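Side-chain contacts in putative phosphonate binding protein for ABC transporter (Prochlorococcus marinus str. MIT 9301, PDB 5LQ5), which binds inorganic phosphite strongly, and methylphosphonate and phosphate only very weakly, probably as the periplasmic solute-binding component of an ABC transporter: residues 212-215 against 221-224; 79-84 against 228-233; 119-124 against 135-140; 88-93 against 126-131; 51-54 against 60-63. One frame throughout, in Å; residues are numbered along the deposited sequence. Where two conformers were deposited one is given.

Contact 1: residues 212-215 against 221-224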
# COMPACT_ATOMS: atom_id res chain seq x y z
N GLY A 212 -16.97 -12.22 0.15
CA GLY A 212 -18.13 -12.45 1.01
C GLY A 212 -18.71 -13.83 0.93
O GLY A 212 -19.56 -14.19 1.74
N ASP A 213 -18.27 -14.62 -0.04
CA ASP A 213 -18.88 -15.95 -0.30
C ASP A 213 -18.06 -17.16 0.07
O ASP A 213 -18.31 -18.27 -0.44
CB ASP A 213 -19.30 -16.06 -1.76
CG ASP A 213 -18.14 -15.88 -2.74
OD1 ASP A 213 -16.98 -16.30 -2.49
OD2 ASP A 213 -18.39 -15.28 -3.81
N LEU A 214 -17.09 -16.97 0.95
CA LEU A 214 -16.16 -18.04 1.23
C LEU A 214 -16.80 -19.28 1.85
O LEU A 214 -16.36 -20.39 1.57
CB LEU A 214 -14.97 -17.55 2.04
CG LEU A 214 -14.15 -16.50 1.26
CD1 LEU A 214 -12.99 -16.07 2.13
CD2 LEU A 214 -13.63 -16.99 -0.09
N GLU A 215 -17.85 -19.07 2.65
CA GLU A 215 -18.59 -20.19 3.29
C GLU A 215 -19.13 -21.23 2.32
O GLU A 215 -19.10 -22.42 2.61
CB GLU A 215 -19.74 -19.70 4.14
CG GLU A 215 -19.35 -19.50 5.58
CD GLU A 215 -18.72 -18.15 5.81
OE1 GLU A 215 -19.24 -17.17 5.23
OE2 GLU A 215 -17.73 -18.05 6.55
N GLY A 221 -18.48 -20.92 8.99
CA GLY A 221 -17.51 -20.44 9.97
C GLY A 221 -16.10 -20.19 9.43
O GLY A 221 -15.25 -19.73 10.18
N PHE A 222 -15.88 -20.47 8.15
CA PHE A 222 -14.54 -20.31 7.53
C PHE A 222 -14.04 -18.88 7.60
O PHE A 222 -12.91 -18.64 8.00
CB PHE A 222 -14.50 -20.79 6.08
CG PHE A 222 -13.13 -20.71 5.45
CD1 PHE A 222 -12.17 -21.69 5.70
CD2 PHE A 222 -12.77 -19.63 4.64
CE1 PHE A 222 -10.90 -21.61 5.14
CE2 PHE A 222 -11.50 -19.55 4.08
CZ PHE A 222 -10.57 -20.53 4.32
N THR A 223 -14.88 -17.92 7.24
CA THR A 223 -14.43 -16.51 7.27
C THR A 223 -14.01 -16.08 8.67
O THR A 223 -13.00 -15.44 8.84
CB THR A 223 -15.50 -15.53 6.73
OG1 THR A 223 -16.04 -16.07 5.52
CG2 THR A 223 -14.90 -14.18 6.41
N LYS A 224 -14.80 -16.46 9.66
CA LYS A 224 -14.46 -16.24 11.06
C LYS A 224 -13.11 -16.88 11.46
O LYS A 224 -12.30 -16.26 12.14
CB LYS A 224 -15.58 -16.72 11.99
CG LYS A 224 -15.44 -16.21 13.42
CD LYS A 224 -16.77 -15.81 14.03
CE LYS A 224 -17.27 -14.48 13.46
NZ LYS A 224 -18.52 -14.02 14.12
O HOH W 1 -16.77 -14.89 3.32
O HOH W 2 -17.68 -17.23 9.27
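Glu215 reaches across to the first turn of helix 222-231 and uses one carboxylate oxygen, OE2, to take two bonds from Thr223. The hydroxyl OG1 of Thr223 donates to Glu215 OE2 over 2.8 Å, coming from the syn side but 33° out of the carboxylate plane. The amide N of Thr223 donates to the same OE2 at 2.9 Å, nearly in line with the C-O bond, and both donors stand on one face of the group. Glutamate suits this place because its chain is long enough to fold back: a bend at chi2 (85°) turns the carboxylate toward the new helix, whose first-turn N-H groups have no carbonyl of an earlier helical turn to bond to. Threonine matches it, since chi1 of -46° sets OG1 beside its own backbone N, and both donors face one acceptor. A water joins Glu215 OE2 to Lys224 N, and a second links Thr223 OG1 to Leu214 N. With a glutamine here the negative charge at this helix start is gone, and the two Thr223 donors would probably be held less firmly. On the buried side Leu214 CB lies 4.0 Å from Phe222 CD2. Gly221, with positive phi, is the N-cap residue of helix 222-231, and Phe222 also stacks on Phe218, so the short helix 214-218 and the longer helix after it are joined at a corner following strand 207-210.

Contact 2: residues 79-84 against 228-233; sequences IVIAQR and SVILNL
Ile230 and Leu231, at the end of helix 222-231, meet Ile81 and Ala82 of strand 79-84 through methyl groups alone. Before them, Val229 is turned to another neighbour, helix 16-34, where it touches Leu30, Gln33 and Leu34. Ile230 then points at the strand and uses both its branches. With CG2 anti to the backbone N and CG1 beside it (chi1 -65°), the two arms part: CG2 rests 3.9 Å from Ala82 CB, while CD1, at the end of the longer arm, comes equally near Ile81 CG2. The Ile81 and Ile230 side chains cross at about a right angle. A beta-branched residue is well placed here because it can serve two successive strand residues at once. The arrangement is a helix laid on one face of the mixed sheet in a lobe of a periplasmic binding protein, with strand 79-84 hydrogen-bonded to strand 207-210 through Ile81, Ala82 and Trp208. Next along the helix, Leu231 starts off to the flank, but its CD2 swings back to within 4.1 Å of Ala82 CB, so the small methyl of Ala82 is shared by two larger side chains; its size lets the helix come close. Past the helix end, Leu233 turns to Phe252 of the edge strand 252-253.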
# COMPACT_ATOMS: atom_id res chain seq x y z
N ILE A 79 -15.64 -8.31 2.69
CA ILE A 79 -15.35 -8.19 4.12
C ILE A 79 -13.99 -7.59 4.43
O ILE A 79 -12.97 -8.12 4.01
CB ILE A 79 -15.39 -9.59 4.81
CG1 ILE A 79 -16.67 -10.37 4.44
CG2 ILE A 79 -15.23 -9.47 6.32
CD1 ILE A 79 -17.96 -9.76 4.93
N VAL A 80 -13.96 -6.53 5.22
CA VAL A 80 -12.72 -6.02 5.83
C VAL A 80 -12.30 -6.94 6.96
O VAL A 80 -13.04 -7.13 7.93
CB VAL A 80 -12.81 -4.57 6.32
CG1 VAL A 80 -11.47 -4.11 6.83
CG2 VAL A 80 -13.28 -3.67 5.21
N ILE A 81 -11.08 -7.48 6.83
CA ILE A 81 -10.59 -8.54 7.75
C ILE A 81 -9.67 -8.05 8.86
O ILE A 81 -9.88 -8.40 10.02
CB ILE A 81 -9.90 -9.68 6.95
CG1 ILE A 81 -10.92 -10.41 6.06
CG2 ILE A 81 -9.16 -10.66 7.85
CD1 ILE A 81 -11.88 -11.33 6.80
N ALA A 82 -8.63 -7.31 8.51
CA ALA A 82 -7.57 -6.92 9.43
C ALA A 82 -6.68 -5.82 8.85
O ALA A 82 -6.72 -5.53 7.64
CB ALA A 82 -6.70 -8.13 9.76
N GLN A 83 -5.89 -5.20 9.71
CA GLN A 83 -4.90 -4.20 9.35
C GLN A 83 -3.75 -4.34 10.35
O GLN A 83 -3.81 -5.17 11.25
CB GLN A 83 -5.50 -2.78 9.37
CG GLN A 83 -5.86 -2.30 10.78
CD GLN A 83 -6.59 -0.97 10.87
OE1 GLN A 83 -6.25 -0.03 10.19
NE2 GLN A 83 -7.56 -0.88 11.77
N ARG A 84 -2.72 -3.52 10.19
CA ARG A 84 -1.66 -3.34 11.21
C ARG A 84 -1.97 -2.13 12.08
O ARG A 84 -2.74 -1.27 11.71
CB ARG A 84 -0.29 -3.21 10.56
CG ARG A 84 0.03 -4.31 9.57
CD ARG A 84 1.19 -3.98 8.63
NE ARG A 84 0.89 -2.81 7.80
CZ ARG A 84 1.71 -2.31 6.88
NH1 ARG A 84 2.90 -2.84 6.66
NH2 ARG A 84 1.32 -1.27 6.17
N SER A 228 -9.58 -15.00 12.44
CA SER A 228 -8.93 -15.46 13.68
C SER A 228 -7.46 -15.81 13.48
O SER A 228 -6.60 -15.39 14.24
CB SER A 228 -9.70 -16.65 14.26
OG SER A 228 -9.30 -16.88 15.59
N VAL A 229 -7.17 -16.56 12.42
CA VAL A 229 -5.78 -16.94 12.13
C VAL A 229 -4.91 -15.70 11.94
O VAL A 229 -3.82 -15.58 12.49
CB VAL A 229 -5.68 -17.86 10.89
CG1 VAL A 229 -4.26 -18.02 10.37
CG2 VAL A 229 -6.30 -19.21 11.22
N ILE A 230 -5.42 -14.75 11.17
CA ILE A 230 -4.63 -13.54 10.86
C ILE A 230 -4.44 -12.68 12.14
O ILE A 230 -3.35 -12.21 12.43
CB ILE A 230 -5.28 -12.74 9.71
CG1 ILE A 230 -5.24 -13.55 8.39
CG2 ILE A 230 -4.60 -11.38 9.53
CD1 ILE A 230 -6.05 -12.96 7.24
N LEU A 231 -5.51 -12.51 12.91
CA LEU A 231 -5.45 -11.72 14.13
C LEU A 231 -4.61 -12.37 15.25
O LEU A 231 -4.12 -11.69 16.15
CB LEU A 231 -6.86 -11.43 14.65
CG LEU A 231 -7.71 -10.52 13.77
CD1 LEU A 231 -9.14 -10.48 14.31
CD2 LEU A 231 -7.14 -9.13 13.66
N ASN A 232 -4.46 -13.69 15.17
CA ASN A 232 -3.75 -14.43 16.24
C ASN A 232 -2.29 -14.74 15.91
O ASN A 232 -1.60 -15.39 16.70
CB ASN A 232 -4.50 -15.71 16.62
CG ASN A 232 -5.79 -15.43 17.38
OD1 ASN A 232 -5.86 -14.53 18.18
ND2 ASN A 232 -6.80 -16.24 17.15
N LEU A 233 -1.81 -14.28 14.75
CA LEU A 233 -0.40 -14.36 14.43
C LEU A 233 0.42 -13.71 15.56
O LEU A 233 0.15 -12.59 16.02
CB LEU A 233 -0.06 -13.73 13.08
CG LEU A 233 -0.50 -14.50 11.83
CD1 LEU A 233 -0.30 -13.63 10.59
CD2 LEU A 233 0.23 -15.81 11.66

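Contact 3: residues 119-124 against 135-140; sequences FTFGSE and YFLNQA
Leu137 sends one methyl, CD1, toward two phenylalanines of strand 119-121. Its approach to Phe121 is the tighter part of the contact: CD1 lies 4.0 Å from Phe121 CZ and about as far from CE1, so it meets that end of the ring obliquely. Phe119 CZ stands a little farther from the same methyl, at 4.3 Å. The Leu137 and Phe121 side chains come from opposite directions, and the wide gap between backbones, with the CA atoms of Phe119 and Leu137 11.5 Å apart, explains the residue types: long aromatic side chains from the strand and a branched leucine from the helix are needed to span it.

Behind this meeting the two rings support each other within the strand. Phe119 turns an edge to the face of Phe121, its CE2 3.5 Å above the middle of that ring. With chi1 of -66°, Phe121 places its ring beside its own backbone N, where Phe119 can stand over it. By comparison segment 135-140 touches the pair loosely, through one methyl group, and farther along the helix Gln139 is exposed. At the other end of segment 119-124, Glu124 is exposed too.

The rings have further company: Phe119 stacks on Phe147 and touches Ala172 and Ala174, while Phe121 also packs on Pro133 and Glu134. The whole is the strand-to-helix packing of a beta-alpha-beta unit, in which strand 119-121 leads through helix 127-139 to the parallel neighbouring strand 153-154, as in the alpha/beta lobes of periplasmic binding proteins.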
# COMPACT_ATOMS: atom_id res chain seq x y z
N PHE A 119 8.71 15.68 -10.83
CA PHE A 119 8.11 15.03 -9.64
C PHE A 119 7.43 13.73 -10.07
O PHE A 119 6.73 13.69 -11.09
CB PHE A 119 7.09 15.94 -8.95
CG PHE A 119 6.54 15.37 -7.69
CD1 PHE A 119 7.18 15.59 -6.48
CD2 PHE A 119 5.45 14.52 -7.72
CE1 PHE A 119 6.72 15.01 -5.31
CE2 PHE A 119 4.97 13.95 -6.56
CZ PHE A 119 5.61 14.17 -5.36
N THR A 120 7.65 12.67 -9.30
CA THR A 120 6.93 11.40 -9.52
C THR A 120 6.17 10.94 -8.25
O THR A 120 6.69 10.94 -7.14
CB THR A 120 7.81 10.27 -10.04
OG1 THR A 120 6.99 9.15 -10.44
CG2 THR A 120 8.85 9.80 -9.02
N PHE A 121 4.94 10.53 -8.47
CA PHE A 121 4.17 9.77 -7.54
C PHE A 121 4.47 8.28 -7.74
O PHE A 121 5.19 7.87 -8.66
CB PHE A 121 2.68 9.97 -7.83
CG PHE A 121 2.17 11.37 -7.57
CD1 PHE A 121 2.01 11.86 -6.28
CD2 PHE A 121 1.83 12.19 -8.62
CE1 PHE A 121 1.48 13.11 -6.07
CE2 PHE A 121 1.33 13.45 -8.40
CZ PHE A 121 1.17 13.90 -7.14
N GLY A 122 3.91 7.48 -6.87
CA GLY A 122 3.80 6.04 -7.08
C GLY A 122 2.67 5.68 -8.05
O GLY A 122 2.38 6.43 -8.97
N SER A 123 2.03 4.54 -7.81
CA SER A 123 0.86 4.19 -8.61
C SER A 123 -0.18 5.28 -8.60
O SER A 123 -0.40 5.91 -7.58
CB SER A 123 0.20 2.91 -8.10
OG SER A 123 -1.03 2.63 -8.79
N GLU A 124 -0.86 5.42 -9.73
CA GLU A 124 -1.98 6.38 -9.81
C GLU A 124 -3.01 6.09 -8.72
O GLU A 124 -3.68 7.01 -8.28
CB GLU A 124 -2.69 6.24 -11.16
CG GLU A 124 -1.85 6.66 -12.39
CD GLU A 124 -0.99 5.56 -13.02
OE1 GLU A 124 -0.73 4.51 -12.37
OE2 GLU A 124 -0.56 5.78 -14.19
N TYR A 135 -3.23 15.35 -2.21
CA TYR A 135 -4.05 16.10 -1.26
C TYR A 135 -3.23 17.15 -0.51
O TYR A 135 -3.62 18.31 -0.42
CB TYR A 135 -4.75 15.13 -0.29
CG TYR A 135 -5.65 15.72 0.74
CD1 TYR A 135 -6.91 16.19 0.40
CD2 TYR A 135 -5.28 15.72 2.06
CE1 TYR A 135 -7.75 16.71 1.37
CE2 TYR A 135 -6.10 16.21 3.05
CZ TYR A 135 -7.34 16.69 2.69
OH TYR A 135 -8.14 17.17 3.68
N PHE A 136 -2.09 16.73 0.03
CA PHE A 136 -1.21 17.64 0.81
C PHE A 136 -0.56 18.71 -0.06
O PHE A 136 -0.49 19.90 0.32
CB PHE A 136 -0.19 16.88 1.62
CG PHE A 136 -0.78 15.96 2.66
CD1 PHE A 136 -1.72 16.41 3.59
CD2 PHE A 136 -0.39 14.64 2.69
CE1 PHE A 136 -2.25 15.54 4.53
CE2 PHE A 136 -0.92 13.76 3.63
CZ PHE A 136 -1.85 14.20 4.55
N LEU A 137 -0.11 18.31 -1.24
CA LEU A 137 0.44 19.26 -2.22
C LEU A 137 -0.58 20.37 -2.50
O LEU A 137 -0.29 21.57 -2.45
CB LEU A 137 0.82 18.57 -3.53
CG LEU A 137 2.15 17.82 -3.48
CD1 LEU A 137 2.23 16.77 -4.56
CD2 LEU A 137 3.32 18.78 -3.61
N ASN A 138 -1.81 19.94 -2.77
CA ASN A 138 -2.91 20.86 -3.06
C ASN A 138 -3.20 21.82 -1.91
O ASN A 138 -3.46 22.99 -2.13
CB ASN A 138 -4.19 20.12 -3.45
CG ASN A 138 -4.13 19.44 -4.81
OD1 ASN A 138 -3.17 19.55 -5.60
ND2 ASN A 138 -5.15 18.67 -5.07
N GLN A 139 -3.09 21.33 -0.69
CA GLN A 139 -3.27 22.18 0.50
C GLN A 139 -2.21 23.26 0.58
O GLN A 139 -2.49 24.37 1.02
CB GLN A 139 -3.26 21.35 1.76
CG GLN A 139 -4.57 20.61 1.99
CD GLN A 139 -4.64 19.92 3.33
OE1 GLN A 139 -3.64 19.44 3.85
NE2 GLN A 139 -5.84 19.87 3.90
N ALA A 140 -1.00 22.93 0.12
CA ALA A 140 0.13 23.91 -0.03
C ALA A 140 0.06 24.84 -1.28
O ALA A 140 0.97 25.65 -1.50
CB ALA A 140 1.45 23.16 -0.05

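Contact 4: residues 88-93 against 126-131. With PO3 (phosphite ion), chain B.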
# COMPACT_ATOMS: atom_id res chain seq x y z
N LYS A 88 -3.65 2.48 10.97
CA LYS A 88 -4.54 3.49 11.54
C LYS A 88 -3.96 4.92 11.55
O LYS A 88 -4.71 5.88 11.58
CB LYS A 88 -4.99 3.13 12.98
CG LYS A 88 -6.14 2.11 13.02
CD LYS A 88 -6.80 2.06 14.40
CE LYS A 88 -6.24 0.98 15.28
NZ LYS A 88 -6.70 1.14 16.68
N GLU A 89 -2.63 5.01 11.54
CA GLU A 89 -1.86 6.27 11.64
C GLU A 89 -0.68 6.30 10.64
O GLU A 89 0.48 6.55 11.00
CB GLU A 89 -1.37 6.53 13.08
CG GLU A 89 -0.43 5.46 13.65
CD GLU A 89 -1.08 4.62 14.73
OE1 GLU A 89 -2.16 4.06 14.48
OE2 GLU A 89 -0.52 4.52 15.85
N PHE A 90 -1.03 6.02 9.38
CA PHE A 90 -0.04 5.81 8.32
C PHE A 90 0.43 7.18 7.79
O PHE A 90 -0.32 8.14 7.80
CB PHE A 90 -0.61 4.94 7.20
CG PHE A 90 0.43 4.14 6.48
CD1 PHE A 90 0.89 2.97 7.04
CD2 PHE A 90 0.99 4.55 5.26
CE1 PHE A 90 1.89 2.24 6.46
CE2 PHE A 90 1.99 3.79 4.66
CZ PHE A 90 2.45 2.64 5.27
N LYS A 91 1.66 7.21 7.30
CA LYS A 91 2.30 8.41 6.78
C LYS A 91 3.05 8.18 5.47
O LYS A 91 3.52 7.08 5.19
CB LYS A 91 3.29 9.01 7.79
CG LYS A 91 2.66 9.37 9.10
CD LYS A 91 3.75 9.76 10.09
CE LYS A 91 3.16 10.21 11.41
NZ LYS A 91 4.24 10.70 12.30
N SER A 92 3.13 9.25 4.68
CA SER A 92 4.00 9.30 3.53
C SER A 92 5.23 10.13 3.85
O SER A 92 5.25 10.96 4.78
CB SER A 92 3.31 9.94 2.33
OG SER A 92 2.11 9.26 1.97
N VAL A 93 6.23 9.95 3.01
CA VAL A 93 7.39 10.83 2.92
C VAL A 93 7.53 11.39 1.52
O VAL A 93 7.22 10.74 0.50
CB VAL A 93 8.71 10.15 3.33
CG1 VAL A 93 8.62 9.74 4.79
CG2 VAL A 93 9.07 8.94 2.44
N SER A 126 -2.34 4.62 -5.69
CA SER A 126 -1.67 4.50 -4.35
C SER A 126 -2.17 5.55 -3.35
O SER A 126 -2.29 6.73 -3.68
CB SER A 126 -0.16 4.61 -4.49
OG SER A 126 0.44 4.55 -3.20
N THR A 127 -2.50 5.09 -2.16
CA THR A 127 -2.87 5.97 -1.06
C THR A 127 -1.67 6.82 -0.60
O THR A 127 -1.74 8.06 -0.60
CB THR A 127 -3.42 5.15 0.14
OG1 THR A 127 -4.30 4.10 -0.35
CG2 THR A 127 -4.18 6.09 1.09
N SER A 128 -0.62 6.12 -0.19
CA SER A 128 0.60 6.74 0.35
C SER A 128 1.57 7.30 -0.69
O SER A 128 2.43 8.13 -0.38
CB SER A 128 1.32 5.77 1.26
OG SER A 128 1.88 4.68 0.55
N GLY A 129 1.38 6.87 -1.93
CA GLY A 129 2.24 7.28 -3.03
C GLY A 129 1.60 8.24 -4.01
O GLY A 129 2.27 8.78 -4.87
N ARG A 130 0.30 8.47 -3.86
CA ARG A 130 -0.39 9.38 -4.79
C ARG A 130 -1.50 10.18 -4.13
O ARG A 130 -1.43 11.40 -4.14
CB ARG A 130 -0.92 8.66 -6.02
CG ARG A 130 -1.41 9.59 -7.13
CD ARG A 130 -2.85 10.01 -6.96
NE ARG A 130 -3.20 11.07 -7.93
CZ ARG A 130 -3.51 10.86 -9.21
NH1 ARG A 130 -3.62 9.63 -9.70
NH2 ARG A 130 -3.74 11.90 -10.02
N LEU A 131 -2.53 9.51 -3.62
CA LEU A 131 -3.74 10.20 -3.18
C LEU A 131 -3.42 11.22 -2.09
O LEU A 131 -3.77 12.42 -2.20
CB LEU A 131 -4.80 9.21 -2.70
CG LEU A 131 -6.16 9.85 -2.40
CD1 LEU A 131 -6.91 10.22 -3.68
CD2 LEU A 131 -7.00 8.97 -1.47
P PO3 B . -0.80 2.24 -0.84
O1 PO3 B . -0.39 3.29 0.23
O2 PO3 B . -2.28 2.41 -1.40
O3 PO3 B . 0.24 2.17 -2.00
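The carbonyl O of Ser128, in a first helical turn widened to the pi type (Leu131 N bonds Ser126 O), takes a short 2.6 Å bond from the hydroxyl Ser92 OG, while the same residue grips the phosphite by its N and OG. Ser92 OG comes in the carbonyl plane on a lone pair, with a C=O...donor angle of 115°. A small hydroxyl side chain fits between strand and helix here, and Ser92 OG also bonds Tyr203 OH. Beside it, the edge of the Phe90 ring meets Ser128 CB, CE2 at 4.0 Å. An alanine in place of Ser92 would be likely to leave Ser128 O without this donor and the ligand-holding turn less firmly fixed to strand 92-97.

Ser128 can serve the ligand because chi1 of 69° sets its OG between backbone N and carbonyl carbon: OG and N reach phosphite O1 at 2.7 and 2.9 Å. Thr127 likewise gives O2 two bonds, from N and OG1, both at 2.8 Å. Ser126 OG gives O3 its bond at 2.7 Å and also accepts from Gly129 N as the N-cap. Tyr46 and His158 bind the ion as well. An anion held at a helix N-terminus by amides and hydroxyls is a classic arrangement, here part of this protein's phosphite site.

Contact 5: residues 51-54 against 60-63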
# COMPACT_ATOMS: atom_id res chain seq x y z
N THR A 51 -9.40 -5.48 -10.01
CA THR A 51 -10.23 -6.21 -10.99
C THR A 51 -10.16 -7.75 -10.74
O THR A 51 -11.13 -8.44 -10.88
CB THR A 51 -9.75 -5.86 -12.41
OG1 THR A 51 -9.91 -4.45 -12.62
CG2 THR A 51 -10.50 -6.67 -13.49
N GLY A 52 -9.02 -8.25 -10.31
CA GLY A 52 -8.89 -9.69 -9.97
C GLY A 52 -9.79 -10.05 -8.78
O GLY A 52 -10.35 -11.14 -8.67
N PHE A 53 -9.94 -9.10 -7.88
CA PHE A 53 -10.84 -9.30 -6.73
C PHE A 53 -12.28 -9.30 -7.23
O PHE A 53 -13.05 -10.21 -6.91
CB PHE A 53 -10.60 -8.25 -5.64
CG PHE A 53 -11.34 -8.52 -4.37
CD1 PHE A 53 -10.86 -9.44 -3.44
CD2 PHE A 53 -12.55 -7.92 -4.13
CE1 PHE A 53 -11.57 -9.70 -2.28
CE2 PHE A 53 -13.26 -8.18 -2.98
CZ PHE A 53 -12.78 -9.09 -2.06
N ARG A 54 -12.64 -8.29 -8.05
CA ARG A 54 -13.98 -8.20 -8.61
C ARG A 54 -14.38 -9.46 -9.39
O ARG A 54 -15.53 -9.92 -9.25
CB ARG A 54 -14.13 -6.95 -9.50
CG ARG A 54 -15.54 -6.78 -10.07
CD ARG A 54 -15.61 -5.64 -11.05
NE ARG A 54 -14.73 -5.81 -12.22
CZ ARG A 54 -15.00 -6.53 -13.31
NH1 ARG A 54 -16.15 -7.22 -13.43
NH2 ARG A 54 -14.10 -6.55 -14.28
N LEU A 60 -8.56 -13.18 -1.10
CA LEU A 60 -8.07 -12.51 0.08
C LEU A 60 -6.90 -11.64 -0.36
O LEU A 60 -5.91 -12.15 -0.85
CB LEU A 60 -7.58 -13.51 1.11
CG LEU A 60 -6.93 -12.92 2.37
CD1 LEU A 60 -7.92 -12.13 3.22
CD2 LEU A 60 -6.33 -14.07 3.16
N VAL A 61 -7.04 -10.33 -0.25
CA VAL A 61 -6.10 -9.38 -0.86
C VAL A 61 -5.65 -8.32 0.11
O VAL A 61 -6.47 -7.75 0.83
CB VAL A 61 -6.71 -8.70 -2.10
CG1 VAL A 61 -5.77 -7.69 -2.73
CG2 VAL A 61 -7.09 -9.72 -3.15
N TRP A 62 -4.35 -8.10 0.15
CA TRP A 62 -3.69 -6.99 0.85
C TRP A 62 -3.78 -5.74 -0.01
O TRP A 62 -3.08 -5.61 -1.03
CB TRP A 62 -2.28 -7.37 1.15
CG TRP A 62 -1.46 -6.40 1.94
CD1 TRP A 62 -0.36 -5.71 1.49
CD2 TRP A 62 -1.64 -6.01 3.29
NE1 TRP A 62 0.17 -4.94 2.49
CE2 TRP A 62 -0.60 -5.09 3.61
CE3 TRP A 62 -2.59 -6.31 4.28
CZ2 TRP A 62 -0.48 -4.49 4.86
CZ3 TRP A 62 -2.45 -5.71 5.54
CH2 TRP A 62 -1.39 -4.82 5.81
N PHE A 63 -4.75 -4.89 0.34
CA PHE A 63 -5.03 -3.66 -0.37
C PHE A 63 -4.45 -2.44 0.37
O PHE A 63 -4.22 -2.46 1.60
CB PHE A 63 -6.55 -3.44 -0.51
CG PHE A 63 -7.19 -4.18 -1.66
CD1 PHE A 63 -6.82 -3.89 -2.97
CD2 PHE A 63 -8.13 -5.17 -1.44
CE1 PHE A 63 -7.41 -4.56 -4.05
CE2 PHE A 63 -8.73 -5.82 -2.50
CZ PHE A 63 -8.35 -5.53 -3.82
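Phe53 of helix 46-54 packs on two residues of strand 60-63, Phe63 and Val61, and it has more surface buried here than either of them. Phe63 turns its edge to one face of Phe53, a T-shaped pair with ring centroids 5.8 Å apart and planes at 81°. Its leading atoms are CE2, over the ring at Phe53 CG, and CZ, 4.0 Å from Phe53 CB, which itself lies in the plane of the Phe63 ring at the edge. The face of Phe53 is therefore met by C-H groups, a favourable pairing of ring edge with pi cloud.

The Phe53 torsion explains the reach: CG stands anti to the backbone N (chi1 -172°), which carries the ring out from the helix toward the sheet. There CD1 meets Val61 CG2 at 3.8 Å, obliquely to the ring. Val61 has two methyls with two tasks. While CG2 serves Phe53, CG1 lies 3.4 Å above the centre of the Phe63 ring, so valine fills the corner between the aromatics and supports Phe63 from a face. A beta-branched residue is natural in a strand, and its two arms suit this double packing.

Phe63 and Phe53 both also touch Val209 of strand 207-210, and Phe63 reaches Ala71 of helix 65-74, so the cluster extends to the neighbouring strand and to a second helix. On the other side of the strand Trp62 meets Tyr206 and Trp208. This is helix-on-sheet packing in an alpha/beta lobe of a periplasmic binding protein, and the strand leads on to the ligand pocket at Gly64.

Contacts 2, 3 and 5 are buried and wholly apolar across their segments, each setting a helix against a sheet; contact 5 adds an aromatic pair, contact 2 has only aliphatic groups. Contact 1, near the periphery, is partly buried and bound mainly by carboxylate, hydroxyl, amide and water. Contact 4 is buried yet polar, as befits the place nearest the centre of the chain and next to the anion. Contacts 1 and 2 share helix 222-231, and contacts 2 and 5 reach the six-stranded sheet, where Ile230 also touches Leu60. Contacts 3 and 4 share helix 127-139 and the other sheet; the start of that helix holds phosphite, and its later turns pack on phenylalanines.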